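Long-range contacts in glucose-6-phosphate isomerase (Chlamydia trachomatis D/UW-3/CX, PDB 6OTU), which catalyses the reversible isomerisation of glucose-6-phosphate to fructose-6-phosphate: residues Met167-Gln172 with Leu281-Phe285; Ala272-Gly278 with Phe290-Leu294; Ile404-Gln410 with Leu459-Ser465. All coordinates share one frame; numbering follows the deposited sequence.

Contacts 1 and 2 share helix 275-285, and their centres lie about 10 Å apart. Their segments alternate along the chain: 167-172, 272-278, 281-285, 290-294. Phe293 of contact 2 packs on Met167, Met171 and Leu281 of contact 1, so the two form one continuous apolar core of three helices. Contact 3 comes later in the chain and joins neighbouring strands of the six-stranded mixed sheet. Its centre is about 17 Å from that of contact 1 and about 20 Å from that of contact 2. Gln410 NE2 hydrogen-bonds to Ala170 O near the C-terminal end of helix 162-172, which ties the mixed sheet to the helices beside the five-stranded parallel sheet.

Contact 1 (Met167-Gln172 with Leu281-Phe285); sequences MYFAMQ and LGFAF
Leu281 lays its CD2 methyl against the backbone of Tyr168, 3.6 Å from Tyr168 N, and both its methyls approach the CB of Met167. With CG turned away from its own carbonyl carbon (chi1 -63°), the fork reaches across to helix 162-172, and a branched tip suits a place where two successive residues must be covered. Almost one turn on, the methyl of Ala284 meets the edge of the Tyr168 ring, 3.7 Å from Tyr168 CE1. The same methyl sits over the centre of one face of the Phe285 ring, and its small size lets the two rings come close. Phe285 then fills the gap between the helices. Its CZ comes within 3.3 Å of Tyr168 CD1, but the rings, though only 18° from parallel, are slid apart and barely overlap. On the face opposite Ala284, Met171 supplies its carbonyl oxygen and its CB, which lies 4.2 Å from the Phe285 ring centroid, while its SD makes an oblique Met-aromatic contact. Tyr168 OH accepts a bond from Gln172 NE2 (3.1 Å), which restrains the far end of the tyrosine ring. The short helix axes run nearly parallel, their N-to-C directions 23° apart. Phe293 of helix 287-303 and Ala469 of helix 466-487 pack against the methionine side, and Ile181 of strand 180-184, at the border of the parallel sheet, packs against Tyr168.

Contact 2 (Ala272-Gly278 with Phe290-Leu294); sequences ATSMVGG and FIEFL
Gly278 and Phe290 make the tight part of this contact: the glycine CA sits over one face of the phenylalanine ring, 3.4 Å from Phe290 CE1 and 3.7 Å from the ring centroid, in a CH-pi contact. With no side chain on Gly278, the ring can lie directly against the backbone of helix 275-285. Its opposite face is covered by Leu294 CG from its own helix, so the ring is sandwiched. Phe290 CG stands anti to the backbone N (chi1 175°), which sends the ring across to the loop before helix 275-285. Here Thr273 O lies at the ring edge, 3.5 Å from Phe290 CZ, and also touches Leu294 CD2 at 3.3 Å. Phe293 stands next to this group. The edge of its ring faces Ala272 O, 3.6 Å from Phe293 CE2, and Thr273 CG2 meets Phe293 CZ at 3.7 Å.

The fit is looser towards Gly277, whose carbonyl carbon comes no nearer to Phe290 CE1 than 4.3 Å, and the side of helix 287-303 facing away from the contact carries the exposed Glu292. Ser274 is the N-cap of helix 275-285, its OG accepting from Val276 N (161°) and also pairing with Ser271 O. Thr273 OG1 bonds to Thr111 and Arg112. No hydrogen bond crosses between the segments. Both hydroxyls have partners, none of them on the other segment, so helix 287-303 packs on the start of helix 275-285 and on the loop before it through one ring face, ring edges turned to backbone carbonyls, and apolar contacts.

Contact 3 (Ile404-Gln410 with Leu459-Ser465); sequences IGFLHNQ and LVAQQLS
Gly405 and its neighbours pair with Leu459-Ala461 as adjacent parallel strands. Gly405 uses both backbone polar atoms: its N donates to Leu459 O (3.0 Å, 166°), and its O receives a weak bond from Ala461 N. Leu407 N next donates to Ala461 O at 3.2 Å. Val460 CG1 lies 3.2 Å from Gly405 O. These are inner strands of the mixed sheet, with Ile404 also bonded to strand 332-337 and Val460 to Thr55. Both chains then turn a corner, and beyond it side chains and a water also join them. The water donates to His408 O and accepts from Leu464 N. Gln463, its chain extended, carries NE2 to Asn409 O (3.0 Å, 167°), which lies in its amide plane. Gln410 NE2 binds Leu464 O only weakly, and its stronger partners are Ala170 O and Ser174 OG. Asn409 OD1 accepts from Gly412 N, Asn409 ND2 bonds to Ser423 OG, and Gln410 N is satisfied by Asp190 of the second subunit. Ser465 caps helix 466-487 through Ile468 N. On the apolar side, Leu464 CB lies over one face of the Phe406 ring, 4.0 Å from its centroid.

Contact 1 (Met167-Gln172 with Leu281-Phe285)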
ATOM      1  N   MET A 167      12.693   7.717  -3.428  1.00 30.73           N
ATOM      2  CA  MET A 167      13.388   8.680  -4.272  1.00 34.90           C
ATOM      3  C   MET A 167      14.205   7.977  -5.352  1.00 30.84           C
ATOM      4  O   MET A 167      14.286   8.465  -6.481  1.00 37.73           O
ATOM      5  CB  MET A 167      14.274   9.597  -3.410  1.00 30.95           C
ATOM      6  CG  MET A 167      13.493  10.636  -2.566  1.00 31.25           C
ATOM      7  SD  MET A 167      12.289  11.663  -3.491  1.00 36.82           S
ATOM      8  CE  MET A 167      10.748  10.798  -3.134  1.00 36.81           C
ATOM      9  N   TYR A 168      14.802   6.828  -5.026  1.00 30.59           N
ATOM     10  CA  TYR A 168      15.592   6.099  -6.009  1.00 33.06           C
ATOM     11  C   TYR A 168      14.729   5.679  -7.202  1.00 39.50           C
ATOM     12  O   TYR A 168      15.100   5.903  -8.362  1.00 38.38           O
ATOM     13  CB  TYR A 168      16.267   4.881  -5.353  1.00 36.42           C
ATOM     14  CG  TYR A 168      16.780   3.913  -6.392  1.00 37.24           C
ATOM     15  CD1 TYR A 168      17.949   4.174  -7.089  1.00 42.29           C
ATOM     16  CD2 TYR A 168      16.061   2.778  -6.727  1.00 34.35           C
ATOM     17  CE1 TYR A 168      18.398   3.318  -8.075  1.00 42.41           C
ATOM     18  CE2 TYR A 168      16.498   1.917  -7.709  1.00 38.10           C
ATOM     19  CZ  TYR A 168      17.665   2.189  -8.388  1.00 40.72           C
ATOM     20  OH  TYR A 168      18.109   1.320  -9.376  1.00 46.75           O
ATOM     21  N   PHE A 169      13.560   5.081  -6.941  1.00 36.41           N
ATOM     22  CA  PHE A 169      12.686   4.717  -8.053  1.00 37.73           C
ATOM     23  C   PHE A 169      12.092   5.943  -8.740  1.00 39.10           C
ATOM     24  O   PHE A 169      11.777   5.884  -9.934  1.00 37.12           O
ATOM     25  CB  PHE A 169      11.585   3.766  -7.585  1.00 34.98           C
ATOM     26  CG  PHE A 169      12.094   2.392  -7.272  1.00 40.02           C
ATOM     27  CD1 PHE A 169      12.223   1.439  -8.272  1.00 36.03           C
ATOM     28  CD2 PHE A 169      12.500   2.064  -5.984  1.00 30.76           C
ATOM     29  CE1 PHE A 169      12.719   0.176  -7.976  1.00 39.63           C
ATOM     30  CE2 PHE A 169      12.994   0.799  -5.691  1.00 30.65           C
ATOM     31  CZ  PHE A 169      13.103  -0.138  -6.679  1.00 30.99           C
ATOM     32  N   ALA A 170      11.942   7.059  -8.025  1.00 36.70           N
ATOM     33  CA  ALA A 170      11.415   8.256  -8.679  1.00 33.75           C
ATOM     34  C   ALA A 170      12.375   8.760  -9.746  1.00 32.30           C
ATOM     35  O   ALA A 170      11.950   9.228 -10.810  1.00 32.83           O
ATOM     36  CB  ALA A 170      11.154   9.355  -7.654  1.00 34.41           C
ATOM     37  N   MET A 171      13.668   8.672  -9.474  1.00 32.00           N
ATOM     38  CA  MET A 171      14.681   9.220 -10.356  1.00 38.49           C
ATOM     39  C   MET A 171      15.194   8.219 -11.372  1.00 43.61           C
ATOM     40  O   MET A 171      15.864   8.630 -12.332  1.00 47.69           O
ATOM     41  CB  MET A 171      15.865   9.731  -9.537  1.00 33.26           C
ATOM     42  CG  MET A 171      15.536  10.894  -8.666  1.00 31.96           C
ATOM     43  SD  MET A 171      16.957  11.354  -7.653  1.00 39.85           S
ATOM     44  CE  MET A 171      16.061  12.247  -6.391  1.00 36.81           C
ATOM     45  N   GLN A 172      14.925   6.925 -11.158  1.00 37.45           N
ATOM     46  CA  GLN A 172      15.440   5.879 -12.034  1.00 34.81           C
ATOM     47  C   GLN A 172      15.131   6.149 -13.509  1.00 40.43           C
ATOM     48  O   GLN A 172      15.949   5.841 -14.377  1.00 39.51           O
ATOM     49  CB  GLN A 172      14.852   4.545 -11.590  1.00 35.15           C
ATOM     50  CG  GLN A 172      15.549   3.311 -12.083  1.00 37.05           C
ATOM     51  CD  GLN A 172      14.806   2.049 -11.638  1.00 44.43           C
ATOM     52  OE1 GLN A 172      13.581   1.946 -11.785  1.00 43.01           O
ATOM     53  NE2 GLN A 172      15.542   1.093 -11.080  1.00 39.46           N
ATOM     54  N   LEU A 281      21.509   7.469  -3.557  1.00 34.85           N
ATOM     55  CA  LEU A 281      21.163   8.269  -4.727  1.00 32.26           C
ATOM     56  C   LEU A 281      22.415   8.706  -5.468  1.00 32.80           C
ATOM     57  O   LEU A 281      22.487   8.605  -6.698  1.00 39.86           O
ATOM     58  CB  LEU A 281      20.330   9.484  -4.315  1.00 35.26           C
ATOM     59  CG  LEU A 281      18.965   9.192  -3.670  1.00 39.83           C
ATOM     60  CD1 LEU A 281      18.313  10.483  -3.190  1.00 37.22           C
ATOM     61  CD2 LEU A 281      18.044   8.444  -4.614  1.00 31.67           C
ATOM     62  N   GLY A 282      23.420   9.193  -4.735  1.00 32.95           N
ATOM     63  CA  GLY A 282      24.656   9.607  -5.381  1.00 33.54           C
ATOM     64  C   GLY A 282      25.344   8.484  -6.139  1.00 33.84           C
ATOM     65  O   GLY A 282      25.849   8.688  -7.245  1.00 43.49           O
ATOM     66  N   PHE A 283      25.360   7.279  -5.564  1.00 38.94           N
ATOM     67  CA  PHE A 283      25.983   6.143  -6.239  1.00 38.76           C
ATOM     68  C   PHE A 283      25.199   5.741  -7.484  1.00 38.64           C
ATOM     69  O   PHE A 283      25.788   5.478  -8.541  1.00 37.42           O
ATOM     70  CB  PHE A 283      26.103   4.970  -5.267  1.00 33.75           C
ATOM     71  CG  PHE A 283      26.655   3.714  -5.880  1.00 36.90           C
ATOM     72  CD1 PHE A 283      28.024   3.496  -5.940  1.00 41.60           C
ATOM     73  CD2 PHE A 283      25.806   2.730  -6.372  1.00 34.50           C
ATOM     74  CE1 PHE A 283      28.536   2.325  -6.496  1.00 39.49           C
ATOM     75  CE2 PHE A 283      26.314   1.565  -6.922  1.00 36.15           C
ATOM     76  CZ  PHE A 283      27.681   1.361  -6.986  1.00 35.72           C
ATOM     77  N   ALA A 284      23.871   5.674  -7.373  1.00 36.46           N
ATOM     78  CA  ALA A 284      23.048   5.283  -8.511  1.00 37.51           C
ATOM     79  C   ALA A 284      23.230   6.246  -9.672  1.00 38.57           C
ATOM     80  O   ALA A 284      23.576   5.838 -10.784  1.00 40.70           O
ATOM     81  CB  ALA A 284      21.571   5.213  -8.105  1.00 37.75           C
ATOM     82  N   PHE A 285      23.024   7.535  -9.423  1.00 41.52           N
ATOM     83  CA  PHE A 285      22.855   8.505 -10.491  1.00 41.89           C
ATOM     84  C   PHE A 285      23.957   9.547 -10.572  1.00 42.23           C
ATOM     85  O   PHE A 285      23.877  10.429 -11.436  1.00 46.62           O
ATOM     86  CB  PHE A 285      21.496   9.202 -10.336  1.00 39.81           C
ATOM     87  CG  PHE A 285      20.371   8.257  -9.993  1.00 42.21           C
ATOM     88  CD1 PHE A 285      19.988   7.265 -10.884  1.00 41.22           C
ATOM     89  CD2 PHE A 285      19.695   8.357  -8.787  1.00 38.97           C
ATOM     90  CE1 PHE A 285      18.961   6.394 -10.574  1.00 43.16           C
ATOM     91  CE2 PHE A 285      18.658   7.493  -8.482  1.00 35.19           C
ATOM     92  CZ  PHE A 285      18.294   6.511  -9.379  1.00 32.95           C
TER

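Contact 2 (Ala272-Gly278 with Phe290-Leu294)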
ATOM      1  N   ALA A 272      15.674  11.713   3.948  1.00 33.12           N
ATOM      2  CA  ALA A 272      16.050  11.356   2.581  1.00 35.56           C
ATOM      3  C   ALA A 272      16.972  12.393   1.936  1.00 39.34           C
ATOM      4  O   ALA A 272      17.761  12.037   1.058  1.00 37.59           O
ATOM      5  CB  ALA A 272      14.802  11.154   1.721  1.00 32.29           C
ATOM      6  N   THR A 273      16.904  13.666   2.345  1.00 36.47           N
ATOM      7  CA  THR A 273      17.815  14.677   1.803  1.00 40.14           C
ATOM      8  C   THR A 273      19.150  14.748   2.544  1.00 44.15           C
ATOM      9  O   THR A 273      20.015  15.543   2.150  1.00 33.45           O
ATOM     10  CB  THR A 273      17.189  16.073   1.830  1.00 36.40           C
ATOM     11  OG1 THR A 273      16.903  16.441   3.187  1.00 33.01           O
ATOM     12  CG2 THR A 273      15.930  16.141   0.984  1.00 36.81           C
ATOM     13  N   SER A 274      19.324  13.976   3.616  1.00 31.50           N
ATOM     14  CA  SER A 274      20.604  13.887   4.297  1.00 31.72           C
ATOM     15  C   SER A 274      21.430  12.789   3.624  1.00 41.18           C
ATOM     16  O   SER A 274      21.076  12.283   2.555  1.00 40.29           O
ATOM     17  CB  SER A 274      20.411  13.620   5.792  1.00 36.64           C
ATOM     18  OG  SER A 274      19.962  12.298   6.030  1.00 31.26           O
ATOM     19  N   MET A 275      22.537  12.388   4.252  1.00 34.48           N
ATOM     20  CA  MET A 275      23.311  11.286   3.701  1.00 37.83           C
ATOM     21  C   MET A 275      22.559   9.953   3.729  1.00 43.56           C
ATOM     22  O   MET A 275      23.010   9.001   3.080  1.00 33.05           O
ATOM     23  CB  MET A 275      24.634  11.162   4.449  1.00 34.80           C
ATOM     24  CG  MET A 275      25.528  12.408   4.348  1.00 42.17           C
ATOM     25  SD  MET A 275      25.863  12.955   2.650  1.00 43.44           S
ATOM     26  CE  MET A 275      26.539  11.459   1.984  1.00 49.91           C
ATOM     27  N   VAL A 276      21.439   9.862   4.463  1.00 31.32           N
ATOM     28  CA  VAL A 276      20.588   8.676   4.416  1.00 35.79           C
ATOM     29  C   VAL A 276      20.160   8.375   2.978  1.00 34.46           C
ATOM     30  O   VAL A 276      20.186   7.217   2.531  1.00 35.83           O
ATOM     31  CB  VAL A 276      19.369   8.856   5.340  1.00 39.03           C
ATOM     32  CG1 VAL A 276      18.355   7.711   5.135  1.00 36.01           C
ATOM     33  CG2 VAL A 276      19.818   8.941   6.779  1.00 30.88           C
ATOM     34  N   GLY A 277      19.750   9.412   2.239  1.00 30.98           N
ATOM     35  CA  GLY A 277      19.493   9.284   0.817  1.00 31.05           C
ATOM     36  C   GLY A 277      20.695   9.611  -0.055  1.00 39.95           C
ATOM     37  O   GLY A 277      20.796   9.132  -1.189  1.00 38.57           O
ATOM     38  N   GLY A 278      21.625  10.417   0.462  1.00 33.96           N
ATOM     39  CA  GLY A 278      22.696  10.930  -0.384  1.00 37.84           C
ATOM     40  C   GLY A 278      23.598   9.848  -0.949  1.00 38.28           C
ATOM     41  O   GLY A 278      23.996   9.907  -2.117  1.00 32.68           O
ATOM     42  N   PHE A 290      22.089  14.154  -7.136  1.00 32.02           N
ATOM     43  CA  PHE A 290      21.693  14.369  -5.743  1.00 39.40           C
ATOM     44  C   PHE A 290      21.597  15.860  -5.411  1.00 31.82           C
ATOM     45  O   PHE A 290      20.696  16.284  -4.678  1.00 33.62           O
ATOM     46  CB  PHE A 290      22.656  13.654  -4.791  1.00 35.29           C
ATOM     47  CG  PHE A 290      22.388  13.928  -3.338  1.00 38.43           C
ATOM     48  CD1 PHE A 290      21.251  13.427  -2.720  1.00 46.04           C
ATOM     49  CD2 PHE A 290      23.271  14.684  -2.585  1.00 39.13           C
ATOM     50  CE1 PHE A 290      21.001  13.679  -1.370  1.00 46.98           C
ATOM     51  CE2 PHE A 290      23.030  14.937  -1.227  1.00 36.41           C
ATOM     52  CZ  PHE A 290      21.895  14.436  -0.626  1.00 42.55           C
ATOM     53  N   ILE A 291      22.493  16.680  -5.968  1.00 36.38           N
ATOM     54  CA  ILE A 291      22.411  18.120  -5.740  1.00 35.18           C
ATOM     55  C   ILE A 291      21.134  18.703  -6.357  1.00 42.96           C
ATOM     56  O   ILE A 291      20.482  19.580  -5.768  1.00 43.33           O
ATOM     57  CB  ILE A 291      23.681  18.806  -6.278  1.00 34.92           C
ATOM     58  CG1 ILE A 291      24.914  18.326  -5.500  1.00 34.65           C
ATOM     59  CG2 ILE A 291      23.538  20.330  -6.236  1.00 33.23           C
ATOM     60  CD1 ILE A 291      24.751  18.446  -4.016  1.00 32.94           C
ATOM     61  N   GLU A 292      20.762  18.242  -7.557  1.00 40.81           N
ATOM     62  CA  GLU A 292      19.517  18.705  -8.164  1.00 37.19           C
ATOM     63  C   GLU A 292      18.326  18.343  -7.294  1.00 34.79           C
ATOM     64  O   GLU A 292      17.397  19.145  -7.130  1.00 31.67           O
ATOM     65  CB  GLU A 292      19.346  18.110  -9.558  1.00 34.40           C
ATOM     66  CG  GLU A 292      20.398  18.544 -10.537  1.00 45.49           C
ATOM     67  CD  GLU A 292      20.199  17.913 -11.895  1.00 61.49           C
ATOM     68  OE1 GLU A 292      21.037  18.165 -12.791  1.00 67.78           O
ATOM     69  OE2 GLU A 292      19.206  17.163 -12.061  1.00 64.27           O
ATOM     70  N   PHE A 293      18.338  17.126  -6.742  1.00 35.14           N
ATOM     71  CA  PHE A 293      17.329  16.699  -5.777  1.00 30.99           C
ATOM     72  C   PHE A 293      17.279  17.637  -4.571  1.00 39.91           C
ATOM     73  O   PHE A 293      16.190  18.008  -4.114  1.00 34.00           O
ATOM     74  CB  PHE A 293      17.654  15.260  -5.368  1.00 39.50           C
ATOM     75  CG  PHE A 293      16.949  14.764  -4.134  1.00 33.37           C
ATOM     76  CD1 PHE A 293      15.574  14.582  -4.118  1.00 34.50           C
ATOM     77  CD2 PHE A 293      17.684  14.397  -3.016  1.00 32.03           C
ATOM     78  CE1 PHE A 293      14.924  14.062  -2.989  1.00 32.36           C
ATOM     79  CE2 PHE A 293      17.059  13.902  -1.885  1.00 34.38           C
ATOM     80  CZ  PHE A 293      15.663  13.728  -1.869  1.00 31.50           C
ATOM     81  N   LEU A 294      18.453  18.036  -4.045  1.00 34.49           N
ATOM     82  CA  LEU A 294      18.494  18.974  -2.922  1.00 34.85           C
ATOM     83  C   LEU A 294      17.955  20.345  -3.317  1.00 36.87           C
ATOM     84  O   LEU A 294      17.241  20.981  -2.531  1.00 31.48           O
ATOM     85  CB  LEU A 294      19.924  19.121  -2.369  1.00 31.64           C
ATOM     86  CG  LEU A 294      20.628  17.940  -1.686  1.00 35.45           C
ATOM     87  CD1 LEU A 294      21.923  18.364  -0.940  1.00 31.92           C
ATOM     88  CD2 LEU A 294      19.674  17.153  -0.766  1.00 32.74           C
TER

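Contact 3 (Ile404-Gln410 with Leu459-Ser465)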
ATOM      1  N   ILE A 404      -1.641  12.650  -8.270  1.00 31.54           N
ATOM      2  CA  ILE A 404      -0.356  13.190  -8.696  1.00 29.89           C
ATOM      3  C   ILE A 404      -0.087  12.742 -10.121  1.00 36.22           C
ATOM      4  O   ILE A 404      -0.125  11.542 -10.409  1.00 45.19           O
ATOM      5  CB  ILE A 404       0.794  12.748  -7.771  1.00 30.90           C
ATOM      6  CG1 ILE A 404       0.417  13.002  -6.309  1.00 28.78           C
ATOM      7  CG2 ILE A 404       2.085  13.461  -8.180  1.00 29.26           C
ATOM      8  CD1 ILE A 404       1.561  12.839  -5.314  1.00 28.59           C
ATOM      9  N   GLY A 405       0.222  13.698 -11.002  1.00 30.01           N
ATOM     10  CA  GLY A 405       0.447  13.375 -12.394  1.00 30.40           C
ATOM     11  C   GLY A 405       1.474  14.254 -13.077  1.00 39.33           C
ATOM     12  O   GLY A 405       1.941  15.269 -12.540  1.00 34.92           O
ATOM     13  N   PHE A 406       1.823  13.839 -14.295  1.00 36.63           N
ATOM     14  CA  PHE A 406       2.819  14.535 -15.097  1.00 37.33           C
ATOM     15  C   PHE A 406       2.349  14.606 -16.539  1.00 41.59           C
ATOM     16  O   PHE A 406       1.578  13.754 -17.011  1.00 35.44           O
ATOM     17  CB  PHE A 406       4.192  13.852 -14.992  1.00 33.83           C
ATOM     18  CG  PHE A 406       4.634  13.659 -13.578  1.00 31.99           C
ATOM     19  CD1 PHE A 406       5.302  14.670 -12.909  1.00 35.15           C
ATOM     20  CD2 PHE A 406       4.312  12.497 -12.886  1.00 33.22           C
ATOM     21  CE1 PHE A 406       5.685  14.521 -11.577  1.00 30.42           C
ATOM     22  CE2 PHE A 406       4.697  12.334 -11.557  1.00 36.99           C
ATOM     23  CZ  PHE A 406       5.385  13.359 -10.901  1.00 35.40           C
ATOM     24  N   LEU A 407       2.799  15.660 -17.226  1.00 38.53           N
ATOM     25  CA  LEU A 407       2.487  15.828 -18.640  1.00 39.68           C
ATOM     26  C   LEU A 407       3.336  14.940 -19.547  1.00 44.49           C
ATOM     27  O   LEU A 407       2.943  14.704 -20.696  1.00 39.18           O
ATOM     28  CB  LEU A 407       2.675  17.293 -19.051  1.00 35.19           C
ATOM     29  CG  LEU A 407       1.822  18.286 -18.253  1.00 41.73           C
ATOM     30  CD1 LEU A 407       2.038  19.702 -18.758  1.00 33.96           C
ATOM     31  CD2 LEU A 407       0.338  17.932 -18.299  1.00 40.61           C
ATOM     32  N   HIS A 408       4.485  14.447 -19.072  1.00 43.78           N
ATOM     33  CA  HIS A 408       5.425  13.745 -19.932  1.00 42.13           C
ATOM     34  C   HIS A 408       6.062  12.592 -19.191  1.00 41.06           C
ATOM     35  O   HIS A 408       6.252  12.644 -17.975  1.00 39.10           O
ATOM     36  CB  HIS A 408       6.535  14.668 -20.439  1.00 42.45           C
ATOM     37  CG  HIS A 408       6.041  15.737 -21.346  1.00 38.78           C
ATOM     38  ND1 HIS A 408       5.689  15.489 -22.655  1.00 42.88           N
ATOM     39  CD2 HIS A 408       5.809  17.051 -21.131  1.00 39.96           C
ATOM     40  CE1 HIS A 408       5.260  16.608 -23.206  1.00 41.75           C
ATOM     41  NE2 HIS A 408       5.334  17.573 -22.307  1.00 42.70           N
ATOM     42  N   ASN A 409       6.403  11.552 -19.943  1.00 43.10           N
ATOM     43  CA  ASN A 409       7.040  10.405 -19.322  1.00 36.85           C
ATOM     44  C   ASN A 409       8.530  10.677 -19.085  1.00 38.23           C
ATOM     45  O   ASN A 409       9.118  11.646 -19.598  1.00 34.11           O
ATOM     46  CB  ASN A 409       6.820   9.145 -20.164  1.00 38.67           C
ATOM     47  CG  ASN A 409       7.419   9.242 -21.555  1.00 39.05           C
ATOM     48  OD1 ASN A 409       8.637   9.363 -21.717  1.00 44.51           O
ATOM     49  ND2 ASN A 409       6.561   9.151 -22.577  1.00 37.11           N
ATOM     50  N   GLN A 410       9.142   9.812 -18.275  1.00 32.72           N
ATOM     51  CA  GLN A 410      10.554   9.967 -17.953  1.00 34.43           C
ATOM     52  C   GLN A 410      11.460   9.336 -19.001  1.00 37.22           C
ATOM     53  O   GLN A 410      12.528   9.876 -19.304  1.00 39.17           O
ATOM     54  CB  GLN A 410      10.863   9.349 -16.588  1.00 32.21           C
ATOM     55  CG  GLN A 410      10.311  10.102 -15.404  1.00 42.10           C
ATOM     56  CD  GLN A 410      10.671   9.413 -14.095  1.00 46.40           C
ATOM     57  OE1 GLN A 410      10.163   8.330 -13.791  1.00 43.29           O
ATOM     58  NE2 GLN A 410      11.578  10.021 -13.333  1.00 41.55           N
ATOM     59  N   LEU A 459      -2.220  17.574  -8.513  1.00 34.88           N
ATOM     60  CA  LEU A 459      -0.915  18.210  -8.541  1.00 32.84           C
ATOM     61  C   LEU A 459      -0.150  17.683  -9.748  1.00 36.51           C
ATOM     62  O   LEU A 459      -0.006  16.463  -9.901  1.00 30.15           O
ATOM     63  CB  LEU A 459      -0.156  17.924  -7.247  1.00 33.33           C
ATOM     64  CG  LEU A 459       1.199  18.608  -7.121  1.00 34.11           C
ATOM     65  CD1 LEU A 459       1.039  20.124  -7.125  1.00 30.31           C
ATOM     66  CD2 LEU A 459       1.904  18.119  -5.861  1.00 29.58           C
ATOM     67  N   VAL A 460       0.335  18.590 -10.612  1.00 31.44           N
ATOM     68  CA  VAL A 460       0.992  18.188 -11.857  1.00 34.13           C
ATOM     69  C   VAL A 460       2.272  18.985 -12.061  1.00 32.05           C
ATOM     70  O   VAL A 460       2.301  20.199 -11.835  1.00 36.42           O
ATOM     71  CB  VAL A 460       0.075  18.370 -13.094  1.00 42.41           C
ATOM     72  CG1 VAL A 460       0.615  17.572 -14.293  1.00 40.58           C
ATOM     73  CG2 VAL A 460      -1.335  17.970 -12.789  1.00 48.99           C
ATOM     74  N   ALA A 461       3.317  18.305 -12.535  1.00 31.29           N
ATOM     75  CA  ALA A 461       4.523  18.938 -13.054  1.00 33.76           C
ATOM     76  C   ALA A 461       4.720  18.491 -14.498  1.00 38.06           C
ATOM     77  O   ALA A 461       4.081  17.540 -14.960  1.00 31.96           O
ATOM     78  CB  ALA A 461       5.756  18.591 -12.204  1.00 31.33           C
ATOM     79  N   GLN A 462       5.603  19.196 -15.220  1.00 37.87           N
ATOM     80  CA  GLN A 462       5.896  18.822 -16.609  1.00 41.22           C
ATOM     81  C   GLN A 462       6.412  17.388 -16.707  1.00 42.43           C
ATOM     82  O   GLN A 462       6.009  16.620 -17.590  1.00 37.19           O
ATOM     83  CB  GLN A 462       6.935  19.763 -17.217  1.00 33.40           C
ATOM     84  CG  GLN A 462       6.391  21.063 -17.698  1.00 47.67           C
ATOM     85  CD  GLN A 462       5.330  20.891 -18.752  1.00 53.77           C
ATOM     86  OE1 GLN A 462       5.340  19.934 -19.531  1.00 54.36           O
ATOM     87  NE2 GLN A 462       4.399  21.828 -18.785  1.00 63.66           N
ATOM     88  N   GLN A 463       7.344  17.028 -15.832  1.00 39.45           N
ATOM     89  CA  GLN A 463       8.012  15.745 -15.948  1.00 37.29           C
ATOM     90  C   GLN A 463       8.661  15.456 -14.608  1.00 31.73           C
ATOM     91  O   GLN A 463       9.155  16.369 -13.945  1.00 34.43           O
ATOM     92  CB  GLN A 463       9.042  15.768 -17.092  1.00 32.73           C
ATOM     93  CG  GLN A 463       9.791  14.481 -17.367  1.00 35.87           C
ATOM     94  CD  GLN A 463      10.989  14.683 -18.294  1.00 37.92           C
ATOM     95  OE1 GLN A 463      11.847  15.524 -18.034  1.00 47.46           O
ATOM     96  NE2 GLN A 463      11.044  13.918 -19.379  1.00 33.65           N
ATOM     97  N   LEU A 464       8.594  14.200 -14.193  1.00 32.81           N
ATOM     98  CA  LEU A 464       9.290  13.769 -12.996  1.00 31.04           C
ATOM     99  C   LEU A 464      10.791  13.825 -13.254  1.00 39.64           C
ATOM    100  O   LEU A 464      11.273  13.372 -14.294  1.00 38.39           O
ATOM    101  CB  LEU A 464       8.842  12.355 -12.603  1.00 33.75           C
ATOM    102  CG  LEU A 464       9.397  11.725 -11.315  1.00 33.73           C
ATOM    103  CD1 LEU A 464       9.210  12.642 -10.107  1.00 30.10           C
ATOM    104  CD2 LEU A 464       8.770  10.364 -11.054  1.00 35.29           C
ATOM    105  N   SER A 465      11.523  14.397 -12.312  1.00 43.21           N
ATOM    106  CA  SER A 465      12.958  14.602 -12.450  1.00 40.13           C
ATOM    107  C   SER A 465      13.561  14.576 -11.053  1.00 38.38           C
ATOM    108  O   SER A 465      12.832  14.547 -10.056  1.00 35.28           O
ATOM    109  CB  SER A 465      13.254  15.933 -13.142  1.00 38.05           C
ATOM    110  OG  SER A 465      12.792  17.005 -12.331  1.00 35.59           O
TER
HETATM  111  O   HOH W   1       7.389  12.048 -15.578  1.00 33.11           O